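Local coordinates for putative dehydrogenase (Pseudomonas fluorescens, PDB 6UUG), which acts as the methanesulfinate monooxygenase MsuC, the oxygenase of a two-component flavin-dependent system in bacterial sulfur assimilation, at residues V98-A103 and I211-T216; R149-D154 and V182-G187; W158-G163 and F223-V228; E265-E270 and D377-N382. One frame throughout, in Å; residues are numbered along the deposited sequence.

From the N terminus, contact 1 opens at 98-103, by the start of helix 100-119, and closes at 211-216, in the loop after strand 202-204. Contact 2, 149-154 with 182-187, falls wholly within that span. Contact 3, 158-163 with 223-228, opens inside contact 2 and closes after contact 1, so it crosses both. Contacts 2 and 3 adjoin through strands 151-154 and 159-162 and tie the beta region together. Contact 4 follows in series and pairs helices 247-277 and 378-386. It lies about 41 Å, centre to centre, from contact 3. It touches contact 1 through Arg381 and Asn382, so the beta-region loop meets the helical body there.

Contact 1: residues V98-A103 and I211-T216; sequences VDSSIA and IGQRQT
Gln213 meets Ser100 through both ends of its amide. The strong bond is from Ser100 OG to Gln213 OE1, at 2.6 Å and in the carbonyl plane. A weak bond runs from Gln213 NE2 to Ser100 O, at 3.3 Å. The bend at chi2 (-56°) folds the amide of Gln213 towards the helix start. The NE2 atom is also bonded to His104. An alanine in place of Gln213 is likely to leave Ser100 OG and His104 ND1 without these partners. The second direct link uses a backbone donor: Gln215 N gives a bond to Ser101 OG at 3.1 Å. That nitrogen lies within the type I turn Gln213-Thr216. Thr216 OG1 braces the turn by donating to Gln213 O. A water forms the third link. It donates to Asp99 OD1 at 2.7 Å and to Gln215 OE1 at 2.8 Å. Asp99 is the N-cap of helix 100-119, and Arg50 pairs with its other oxygen and with Gln215 OE1. Apolar contact is slight: Ser101 CB meets Gln215 CB at 3.6 Å. The buried join between helix start and loop therefore rests mainly on directional hydrogen bonds, and the salt bridge from Arg50 probably offsets the charge of the buried Asp99.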
# COMPACT_ATOMS: atom_id res chain seq x y z
N VAL A 98 12.25 -24.17 4.97
CA VAL A 98 12.23 -25.24 3.98
C VAL A 98 10.93 -26.04 4.04
O VAL A 98 10.49 -26.59 3.02
CB VAL A 98 13.44 -26.19 4.15
CG1 VAL A 98 14.75 -25.44 3.96
CG2 VAL A 98 13.41 -26.87 5.50
N ASP A 99 10.30 -26.11 5.21
CA ASP A 99 9.19 -27.04 5.40
C ASP A 99 8.33 -26.55 6.57
O ASP A 99 8.57 -26.92 7.72
CB ASP A 99 9.71 -28.44 5.65
CG ASP A 99 8.62 -29.49 5.68
OD1 ASP A 99 7.42 -29.14 5.77
OD2 ASP A 99 8.99 -30.69 5.59
N SER A 100 7.34 -25.72 6.26
CA SER A 100 6.57 -25.11 7.34
C SER A 100 5.64 -26.11 8.02
O SER A 100 5.24 -25.86 9.16
CB SER A 100 5.75 -23.93 6.81
OG SER A 100 4.84 -24.36 5.84
N SER A 101 5.28 -27.21 7.35
CA SER A 101 4.50 -28.25 8.03
C SER A 101 5.31 -28.94 9.11
O SER A 101 4.81 -29.19 10.22
CB SER A 101 4.01 -29.29 7.02
OG SER A 101 2.98 -28.74 6.23
N ILE A 102 6.56 -29.27 8.80
CA ILE A 102 7.44 -29.83 9.82
C ILE A 102 7.70 -28.79 10.91
O ILE A 102 7.70 -29.12 12.11
CB ILE A 102 8.74 -30.32 9.17
CG1 ILE A 102 8.49 -31.67 8.50
CG2 ILE A 102 9.88 -30.44 10.18
CD1 ILE A 102 8.15 -32.78 9.49
N ALA A 103 7.89 -27.53 10.53
CA ALA A 103 8.09 -26.49 11.54
C ALA A 103 6.89 -26.41 12.47
O ALA A 103 7.06 -26.24 13.69
CB ALA A 103 8.34 -25.14 10.87
N ILE A 211 -5.07 -26.18 1.52
CA ILE A 211 -4.22 -25.68 0.43
C ILE A 211 -2.80 -25.43 0.92
O ILE A 211 -1.86 -25.45 0.12
CB ILE A 211 -4.81 -24.41 -0.23
CG1 ILE A 211 -4.90 -23.27 0.79
CG2 ILE A 211 -6.15 -24.73 -0.90
CD1 ILE A 211 -4.70 -21.89 0.20
N GLY A 212 -2.62 -25.19 2.23
CA GLY A 212 -1.31 -25.03 2.81
C GLY A 212 -1.18 -25.88 4.06
O GLY A 212 -2.15 -26.49 4.53
N GLN A 213 0.04 -25.91 4.61
CA GLN A 213 0.33 -26.71 5.81
C GLN A 213 -0.09 -28.16 5.62
O GLN A 213 -0.68 -28.78 6.51
CB GLN A 213 -0.34 -26.11 7.05
CG GLN A 213 0.16 -24.73 7.43
CD GLN A 213 1.67 -24.70 7.64
OE1 GLN A 213 2.43 -24.50 6.70
NE2 GLN A 213 2.10 -24.89 8.89
N ARG A 214 0.24 -28.72 4.46
CA ARG A 214 -0.39 -29.96 4.01
C ARG A 214 0.16 -31.21 4.69
O ARG A 214 -0.31 -32.31 4.38
CB ARG A 214 -0.26 -30.09 2.49
CG ARG A 214 -1.08 -29.03 1.75
CD ARG A 214 -1.00 -29.15 0.23
NE ARG A 214 -1.10 -30.53 -0.25
CZ ARG A 214 -2.23 -31.24 -0.31
NH1 ARG A 214 -3.39 -30.71 0.09
NH2 ARG A 214 -2.21 -32.49 -0.77
N GLN A 215 1.12 -31.08 5.60
CA GLN A 215 1.66 -32.25 6.30
C GLN A 215 1.65 -32.06 7.81
O GLN A 215 2.46 -32.65 8.52
CB GLN A 215 3.07 -32.58 5.80
CG GLN A 215 3.10 -33.11 4.36
CD GLN A 215 4.40 -33.81 4.00
OE1 GLN A 215 5.50 -33.26 4.16
NE2 GLN A 215 4.30 -35.06 3.53
N THR A 216 0.72 -31.25 8.33
CA THR A 216 0.54 -31.06 9.76
C THR A 216 -0.52 -31.97 10.37
O THR A 216 -0.74 -31.90 11.59
CB THR A 216 0.19 -29.59 10.07
OG1 THR A 216 -1.02 -29.23 9.38
CG2 THR A 216 1.32 -28.67 9.64
O HOH W 1 5.83 -30.47 4.09

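Contact 2: residues R149-D154 and V182-G187; sequences RTVVKD and VDESNG
Val182 bridges to the backbone on both sides of Val151. Its N-H bonds to Thr150 O at 3.0 Å. Its carbonyl O takes the N-H of Val152, at 3.1 Å from Val152 N. The CA of Val151 also lies 3.3 Å from Val182 O, as a CA-H...O contact. The valine side chains add apolar packing. Val151 CG1 and Val182 CG2 meet at 3.6 Å, and the two side chains cross obliquely. On Val182, CG1 is anti to the carbonyl carbon (chi1 -68°), which leaves CG2 between the backbone N and the carbonyl carbon, against Thr150 O and Val151 CG1. Val152 CG1 lies against the backbone of Val182 and Asp183. Beyond the bridge, the extended side chain of Glu184 reaches back, and its OE2 lies 3.3 Å from Val151 CG1. Glu184 is the centre of an inverse gamma turn, closed by Ser185 N to Asp183 O at 2.7 Å. Further out, strand 159-162 flanks strand 151-154 with backbone bonds to Val151 and Lys153. Lys189 bonds to Asp183 from the next strand. The contact thus joins the end of strand 176-183, in the mixed sheet, to the antiparallel sheet. It consists of one backbone bridge with aliphatic groups around it, so its hold depends on main-chain geometry more than on side-chain polarity.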
# COMPACT_ATOMS: atom_id res chain seq x y z
N ARG A 149 -17.55 -29.59 20.95
CA ARG A 149 -18.24 -30.84 20.67
C ARG A 149 -17.76 -32.00 21.55
O ARG A 149 -18.45 -33.02 21.63
CB ARG A 149 -18.07 -31.23 19.20
CG ARG A 149 -18.87 -30.39 18.23
CD ARG A 149 -18.64 -30.87 16.80
NE ARG A 149 -17.24 -30.74 16.41
CZ ARG A 149 -16.69 -31.34 15.35
NH1 ARG A 149 -17.44 -32.11 14.57
NH2 ARG A 149 -15.41 -31.16 15.08
N THR A 150 -16.60 -31.89 22.19
CA THR A 150 -16.12 -32.92 23.10
C THR A 150 -16.48 -32.52 24.53
O THR A 150 -16.14 -31.42 24.97
CB THR A 150 -14.61 -33.12 22.95
OG1 THR A 150 -14.33 -33.60 21.63
CG2 THR A 150 -14.12 -34.15 23.96
N VAL A 151 -17.16 -33.42 25.24
CA VAL A 151 -17.60 -33.17 26.60
C VAL A 151 -17.02 -34.25 27.51
O VAL A 151 -16.70 -35.36 27.08
CB VAL A 151 -19.14 -33.12 26.74
CG1 VAL A 151 -19.75 -32.17 25.72
CG2 VAL A 151 -19.73 -34.51 26.61
N VAL A 152 -16.87 -33.90 28.78
CA VAL A 152 -16.32 -34.81 29.78
C VAL A 152 -17.42 -35.15 30.78
O VAL A 152 -18.12 -34.26 31.27
CB VAL A 152 -15.09 -34.20 30.48
CG1 VAL A 152 -15.29 -32.71 30.73
CG2 VAL A 152 -14.79 -34.94 31.79
N LYS A 153 -17.58 -36.44 31.05
CA LYS A 153 -18.49 -36.94 32.07
C LYS A 153 -17.68 -37.47 33.25
O LYS A 153 -16.63 -38.10 33.06
CB LYS A 153 -19.39 -38.05 31.53
CG LYS A 153 -20.24 -37.65 30.33
CD LYS A 153 -21.26 -36.59 30.70
CE LYS A 153 -22.09 -36.20 29.50
NZ LYS A 153 -22.71 -37.39 28.85
N ASP A 154 -18.16 -37.20 34.46
CA ASP A 154 -17.53 -37.69 35.68
C ASP A 154 -18.20 -38.99 36.10
O ASP A 154 -19.41 -39.00 36.37
CB ASP A 154 -17.61 -36.64 36.79
CG ASP A 154 -16.72 -36.97 37.98
OD1 ASP A 154 -16.11 -38.06 38.00
OD2 ASP A 154 -16.62 -36.12 38.89
N VAL A 182 -15.27 -30.00 27.42
CA VAL A 182 -16.07 -29.06 28.20
C VAL A 182 -16.83 -29.85 29.27
O VAL A 182 -17.46 -30.87 28.97
CB VAL A 182 -17.02 -28.24 27.31
CG1 VAL A 182 -16.23 -27.28 26.43
CG2 VAL A 182 -17.88 -29.13 26.44
N ASP A 183 -16.74 -29.39 30.51
CA ASP A 183 -17.57 -29.90 31.59
C ASP A 183 -18.80 -29.00 31.68
O ASP A 183 -18.70 -27.84 32.10
CB ASP A 183 -16.81 -29.92 32.92
CG ASP A 183 -17.74 -29.98 34.12
OD1 ASP A 183 -18.68 -30.80 34.11
OD2 ASP A 183 -17.52 -29.20 35.08
N GLU A 184 -19.95 -29.54 31.30
CA GLU A 184 -21.18 -28.75 31.25
C GLU A 184 -21.70 -28.48 32.65
O GLU A 184 -22.70 -29.07 33.08
CB GLU A 184 -22.21 -29.47 30.38
CG GLU A 184 -21.58 -30.05 29.11
CD GLU A 184 -22.59 -30.56 28.11
OE1 GLU A 184 -23.54 -29.82 27.79
OE2 GLU A 184 -22.43 -31.71 27.64
N SER A 185 -21.02 -27.59 33.37
CA SER A 185 -21.40 -27.16 34.71
C SER A 185 -21.31 -25.64 34.76
O SER A 185 -20.24 -25.08 34.52
CB SER A 185 -20.50 -27.79 35.78
N ASN A 186 -22.43 -24.99 35.07
CA ASN A 186 -22.52 -23.53 35.15
C ASN A 186 -22.10 -22.87 33.83
O ASN A 186 -21.40 -21.85 33.82
CB ASN A 186 -21.71 -22.98 36.32
N GLY A 187 -22.52 -23.46 32.71
CA GLY A 187 -22.25 -22.93 31.39
C GLY A 187 -21.18 -23.67 30.61
O GLY A 187 -21.15 -23.55 29.37

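Contact 3: residues W158-G163 and F223-V228; sequences WREFSG and FERVRV
Residues 158-163 pair antiparallel with 223-228, part of strand 221-228, which is broken by a bulge. The pairing lies in the antiparallel sheet of the beta region. The hydrogen-bonded pairs are Arg159-Val228, Phe161-Val226 and Gly163-Phe223. Between the last two the register slips by one, a beta bulge. Ser162 OG takes Arg225 N there, at 3.1 Å. Glu160 and Arg227 form the non-hydrogen-bonded pair.

On the face of Glu160 and Arg227, polar groups interlock with Trp158. The guanidinium of Arg227 lies flat on the indole, centres 4.0 Å apart and planes at 18°. Its NH2 is 3.2 Å from Trp158 CE3. The fully extended chain of Arg227 (chi1 176°) carries it there, and Glu229 forms a salt bridge with its NE. In the plane of the indole, Trp158 NE1 donates a nearly straight bond to Glu160 OE2, at 2.9 Å. The same oxygen forms a salt bridge with Arg225 NH2 at 2.7 Å. The carboxylate and guanidinium planes are 67° apart. A leucine in place of Trp158 would probably leave Arg227 without its stacking surface and Glu160 OE2 with one donor fewer.

On the other face, Val228 CG2 sits over the centre of the Phe161 ring, 3.8 Å from its centroid. Phe161 CB touches Phe223 CD2 at 4.0 Å. Strand 189-196 covers this face with Leu191, Ala193 and Ile195. Strand 151-154 borders strand 159-162 on its other edge, and Ile202 of strand 202-204 packs on Phe223 and Val226.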
# COMPACT_ATOMS: atom_id res chain seq x y z
N TRP A 158 -13.30 -42.24 37.57
CA TRP A 158 -12.57 -41.60 36.49
C TRP A 158 -13.53 -40.73 35.69
O TRP A 158 -14.74 -40.73 35.92
CB TRP A 158 -11.89 -42.64 35.61
CG TRP A 158 -12.85 -43.51 34.86
CD1 TRP A 158 -13.45 -43.25 33.66
CD2 TRP A 158 -13.33 -44.80 35.28
NE1 TRP A 158 -14.27 -44.29 33.30
CE2 TRP A 158 -14.21 -45.26 34.27
CE3 TRP A 158 -13.11 -45.61 36.39
CZ2 TRP A 158 -14.87 -46.49 34.36
CZ3 TRP A 158 -13.75 -46.83 36.47
CH2 TRP A 158 -14.62 -47.25 35.46
N ARG A 159 -12.97 -40.00 34.74
CA ARG A 159 -13.76 -39.21 33.80
C ARG A 159 -13.60 -39.77 32.39
O ARG A 159 -12.71 -40.57 32.11
CB ARG A 159 -13.35 -37.74 33.85
CG ARG A 159 -13.42 -37.15 35.24
CD ARG A 159 -12.76 -35.79 35.29
NE ARG A 159 -12.43 -35.40 36.65
CZ ARG A 159 -12.85 -34.28 37.23
NH1 ARG A 159 -12.48 -34.01 38.48
NH2 ARG A 159 -13.62 -33.44 36.57
N GLU A 160 -14.49 -39.35 31.49
CA GLU A 160 -14.46 -39.83 30.12
C GLU A 160 -14.73 -38.67 29.17
O GLU A 160 -15.69 -37.92 29.36
CB GLU A 160 -15.48 -40.95 29.90
CG GLU A 160 -15.04 -42.29 30.46
CD GLU A 160 -16.08 -43.39 30.27
OE1 GLU A 160 -17.07 -43.17 29.54
OE2 GLU A 160 -15.89 -44.47 30.86
N PHE A 161 -13.88 -38.54 28.15
CA PHE A 161 -14.10 -37.58 27.07
C PHE A 161 -14.85 -38.28 25.94
O PHE A 161 -14.47 -39.39 25.54
CB PHE A 161 -12.79 -37.01 26.52
CG PHE A 161 -12.04 -36.10 27.47
CD1 PHE A 161 -12.43 -35.94 28.79
CD2 PHE A 161 -10.93 -35.40 27.03
CE1 PHE A 161 -11.73 -35.11 29.65
CE2 PHE A 161 -10.22 -34.56 27.88
CZ PHE A 161 -10.62 -34.41 29.19
N SER A 162 -15.90 -37.64 25.43
CA SER A 162 -16.68 -38.16 24.32
C SER A 162 -17.08 -37.02 23.40
O SER A 162 -17.50 -35.95 23.87
CB SER A 162 -17.95 -38.89 24.81
OG SER A 162 -17.62 -40.04 25.55
N GLY A 163 -16.95 -37.24 22.10
CA GLY A 163 -17.34 -36.25 21.12
C GLY A 163 -16.33 -36.19 19.99
O GLY A 163 -15.47 -37.07 19.85
N PHE A 223 -13.65 -39.12 19.87
CA PHE A 223 -13.44 -39.63 21.22
C PHE A 223 -14.67 -40.44 21.63
O PHE A 223 -15.78 -39.90 21.70
CB PHE A 223 -13.22 -38.48 22.21
CG PHE A 223 -11.85 -37.87 22.14
CD1 PHE A 223 -11.51 -37.01 21.11
CD2 PHE A 223 -10.91 -38.14 23.12
CE1 PHE A 223 -10.24 -36.44 21.05
CE2 PHE A 223 -9.64 -37.59 23.06
CZ PHE A 223 -9.31 -36.74 22.04
N GLU A 224 -14.47 -41.72 21.91
CA GLU A 224 -15.55 -42.63 22.30
C GLU A 224 -15.27 -43.14 23.72
O GLU A 224 -14.50 -44.08 23.90
CB GLU A 224 -15.66 -43.79 21.32
CG GLU A 224 -16.93 -44.61 21.49
CD GLU A 224 -18.16 -43.87 21.01
OE1 GLU A 224 -18.25 -43.59 19.79
OE2 GLU A 224 -19.02 -43.54 21.86
N ARG A 225 -15.90 -42.50 24.71
CA ARG A 225 -15.74 -42.86 26.12
C ARG A 225 -14.27 -43.03 26.50
O ARG A 225 -13.86 -44.03 27.11
CB ARG A 225 -16.55 -44.12 26.46
CG ARG A 225 -18.05 -43.93 26.37
CD ARG A 225 -18.83 -45.10 26.98
NE ARG A 225 -18.59 -45.24 28.42
CZ ARG A 225 -18.00 -46.29 28.98
NH1 ARG A 225 -17.60 -47.30 28.23
NH2 ARG A 225 -17.82 -46.32 30.30
N VAL A 226 -13.46 -42.04 26.14
CA VAL A 226 -12.02 -42.12 26.38
C VAL A 226 -11.75 -41.82 27.85
O VAL A 226 -12.06 -40.73 28.34
CB VAL A 226 -11.25 -41.15 25.48
CG1 VAL A 226 -9.76 -41.19 25.83
CG2 VAL A 226 -11.49 -41.48 24.02
N ARG A 227 -11.15 -42.78 28.54
CA ARG A 227 -10.92 -42.62 29.97
C ARG A 227 -9.80 -41.62 30.23
O ARG A 227 -8.77 -41.61 29.54
CB ARG A 227 -10.58 -43.97 30.61
CG ARG A 227 -10.23 -43.87 32.08
CD ARG A 227 -10.06 -45.25 32.72
NE ARG A 227 -9.66 -45.12 34.12
CZ ARG A 227 -10.00 -45.99 35.07
NH1 ARG A 227 -9.59 -45.80 36.32
NH2 ARG A 227 -10.75 -47.04 34.77
N VAL A 228 -10.00 -40.76 31.24
CA VAL A 228 -9.00 -39.76 31.65
C VAL A 228 -8.88 -39.80 33.17
O VAL A 228 -9.86 -39.58 33.88
CB VAL A 228 -9.37 -38.35 31.16
CG1 VAL A 228 -8.33 -37.35 31.60
CG2 VAL A 228 -9.50 -38.33 29.64

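Contact 4: residues E265-E270 and D377-N382; sequences EGAFEE and DRHWRN
Glu270 points its OE1 at the edge of the His379 ring. The bond from His379 NE2 to Glu270 OE1 is 2.7 Å long and nearly straight. It lies in the ring plane and meets OE1 nearly along the C-O line. The carboxylate is turned 78° against the ring, so the two flat groups stand almost square to each other. The CG of Glu270 is opposite its backbone N (chi1 -173°), and the chain beyond is extended, which carries the carboxylate across the gap between helices. Arg378 approaches the same oxygen at about a right angle to Glu270. Its salt bridge consists of two weak bonds, NH2 at 3.1 Å and NH1 at 3.2 Å from Glu270 OE1. The NH1 atom also donates to Arg375 O. His379 NE2 sits over one face of the Arg378 guanidinium, toward its rim. These groups join helices 247-277 and 378-386, which run antiparallel in the C-terminal part of an acyl-CoA dehydrogenase-type fold. The short axes are 10.0 Å apart and at 165°. The imidazole packs closely on two small residues. Ala267 CB sits over one ring face, 4.0 Å from its centroid, and the backbone of Gly266 passes over the same face at its rim, with Gly266 C 4.2 Å from His379 CE1. Cys358 of helix 333-360 packs against both Ala267 and His379. Trp380 instead stacks on Trp380 of the second subunit.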
# COMPACT_ATOMS: atom_id res chain seq x y z
N GLU A 265 11.61 -15.89 4.87
CA GLU A 265 13.05 -15.99 4.63
C GLU A 265 13.36 -17.09 3.63
O GLU A 265 14.24 -16.93 2.77
CB GLU A 265 13.79 -16.24 5.95
CG GLU A 265 13.81 -15.04 6.88
CD GLU A 265 14.59 -15.29 8.16
OE1 GLU A 265 14.40 -16.34 8.80
OE2 GLU A 265 15.39 -14.39 8.54
N GLY A 266 12.65 -18.21 3.70
CA GLY A 266 12.91 -19.29 2.75
C GLY A 266 12.45 -18.92 1.35
O GLY A 266 13.15 -19.19 0.37
N ALA A 267 11.29 -18.27 1.26
CA ALA A 267 10.81 -17.78 -0.03
C ALA A 267 11.80 -16.80 -0.64
O ALA A 267 12.12 -16.87 -1.84
CB ALA A 267 9.44 -17.11 0.15
N PHE A 268 12.29 -15.86 0.17
CA PHE A 268 13.27 -14.89 -0.29
C PHE A 268 14.52 -15.58 -0.82
O PHE A 268 15.02 -15.25 -1.90
CB PHE A 268 13.63 -13.94 0.86
CG PHE A 268 14.82 -13.06 0.60
CD1 PHE A 268 14.67 -11.83 -0.03
CD2 PHE A 268 16.09 -13.44 1.04
CE1 PHE A 268 15.77 -10.99 -0.26
CE2 PHE A 268 17.19 -12.61 0.82
CZ PHE A 268 17.03 -11.39 0.17
N GLU A 269 15.06 -16.54 -0.06
CA GLU A 269 16.28 -17.20 -0.51
C GLU A 269 16.03 -18.00 -1.78
O GLU A 269 16.89 -18.04 -2.67
CB GLU A 269 16.85 -18.08 0.60
CG GLU A 269 18.19 -18.73 0.23
CD GLU A 269 19.24 -17.73 -0.27
OE1 GLU A 269 19.28 -16.57 0.21
OE2 GLU A 269 20.04 -18.12 -1.14
N GLU A 270 14.88 -18.65 -1.89
CA GLU A 270 14.61 -19.41 -3.11
C GLU A 270 14.49 -18.49 -4.31
O GLU A 270 14.97 -18.81 -5.41
CB GLU A 270 13.34 -20.27 -2.93
CG GLU A 270 13.09 -21.23 -4.10
CD GLU A 270 12.06 -22.32 -3.78
OE1 GLU A 270 11.27 -22.15 -2.84
OE2 GLU A 270 12.04 -23.34 -4.49
N ASP A 377 4.89 -21.27 -5.30
CA ASP A 377 3.74 -20.71 -4.60
C ASP A 377 3.48 -21.36 -3.25
O ASP A 377 2.60 -20.88 -2.53
CB ASP A 377 2.47 -20.85 -5.46
CG ASP A 377 2.08 -22.31 -5.70
OD1 ASP A 377 2.99 -23.12 -5.97
OD2 ASP A 377 0.87 -22.66 -5.60
N ARG A 378 4.18 -22.45 -2.91
CA ARG A 378 3.90 -23.12 -1.64
C ARG A 378 4.15 -22.21 -0.44
O ARG A 378 3.41 -22.27 0.55
CB ARG A 378 4.71 -24.42 -1.53
CG ARG A 378 6.21 -24.27 -1.23
CD ARG A 378 6.97 -25.59 -1.43
NE ARG A 378 8.38 -25.46 -1.07
CZ ARG A 378 9.28 -24.87 -1.85
NH1 ARG A 378 8.92 -24.36 -3.03
NH2 ARG A 378 10.55 -24.78 -1.46
N HIS A 379 5.15 -21.33 -0.52
CA HIS A 379 5.39 -20.39 0.57
C HIS A 379 4.18 -19.49 0.76
O HIS A 379 3.67 -19.35 1.88
CB HIS A 379 6.63 -19.55 0.31
CG HIS A 379 7.85 -20.35 -0.04
ND1 HIS A 379 8.50 -21.15 0.88
CD2 HIS A 379 8.56 -20.44 -1.19
CE1 HIS A 379 9.54 -21.72 0.30
NE2 HIS A 379 9.60 -21.31 -0.96
N TRP A 380 3.69 -18.88 -0.32
CA TRP A 380 2.50 -18.04 -0.20
C TRP A 380 1.31 -18.84 0.34
O TRP A 380 0.61 -18.39 1.24
CB TRP A 380 2.14 -17.40 -1.56
CG TRP A 380 1.00 -16.38 -1.47
CD1 TRP A 380 1.10 -15.03 -1.23
CD2 TRP A 380 -0.41 -16.67 -1.58
NE1 TRP A 380 -0.17 -14.46 -1.20
CE2 TRP A 380 -1.10 -15.44 -1.41
CE3 TRP A 380 -1.14 -17.83 -1.83
CZ2 TRP A 380 -2.51 -15.36 -1.49
CZ3 TRP A 380 -2.55 -17.74 -1.91
CH2 TRP A 380 -3.20 -16.51 -1.71
N ARG A 381 1.08 -20.05 -0.21
CA ARG A 381 -0.08 -20.83 0.24
C ARG A 381 0.01 -21.19 1.72
O ARG A 381 -0.99 -21.16 2.45
CB ARG A 381 -0.22 -22.12 -0.57
CG ARG A 381 -0.75 -21.92 -1.96
CD ARG A 381 -1.03 -23.27 -2.60
NE ARG A 381 0.18 -23.90 -3.13
CZ ARG A 381 0.82 -24.93 -2.58
NH1 ARG A 381 0.40 -25.48 -1.45
NH2 ARG A 381 1.90 -25.41 -3.18
N ASN A 382 1.20 -21.58 2.17
CA ASN A 382 1.39 -21.92 3.57
C ASN A 382 1.13 -20.72 4.46
O ASN A 382 0.45 -20.81 5.49
CB ASN A 382 2.81 -22.46 3.78
CG ASN A 382 3.01 -23.84 3.18
OD1 ASN A 382 2.05 -24.56 2.95
ND2 ASN A 382 4.27 -24.21 2.94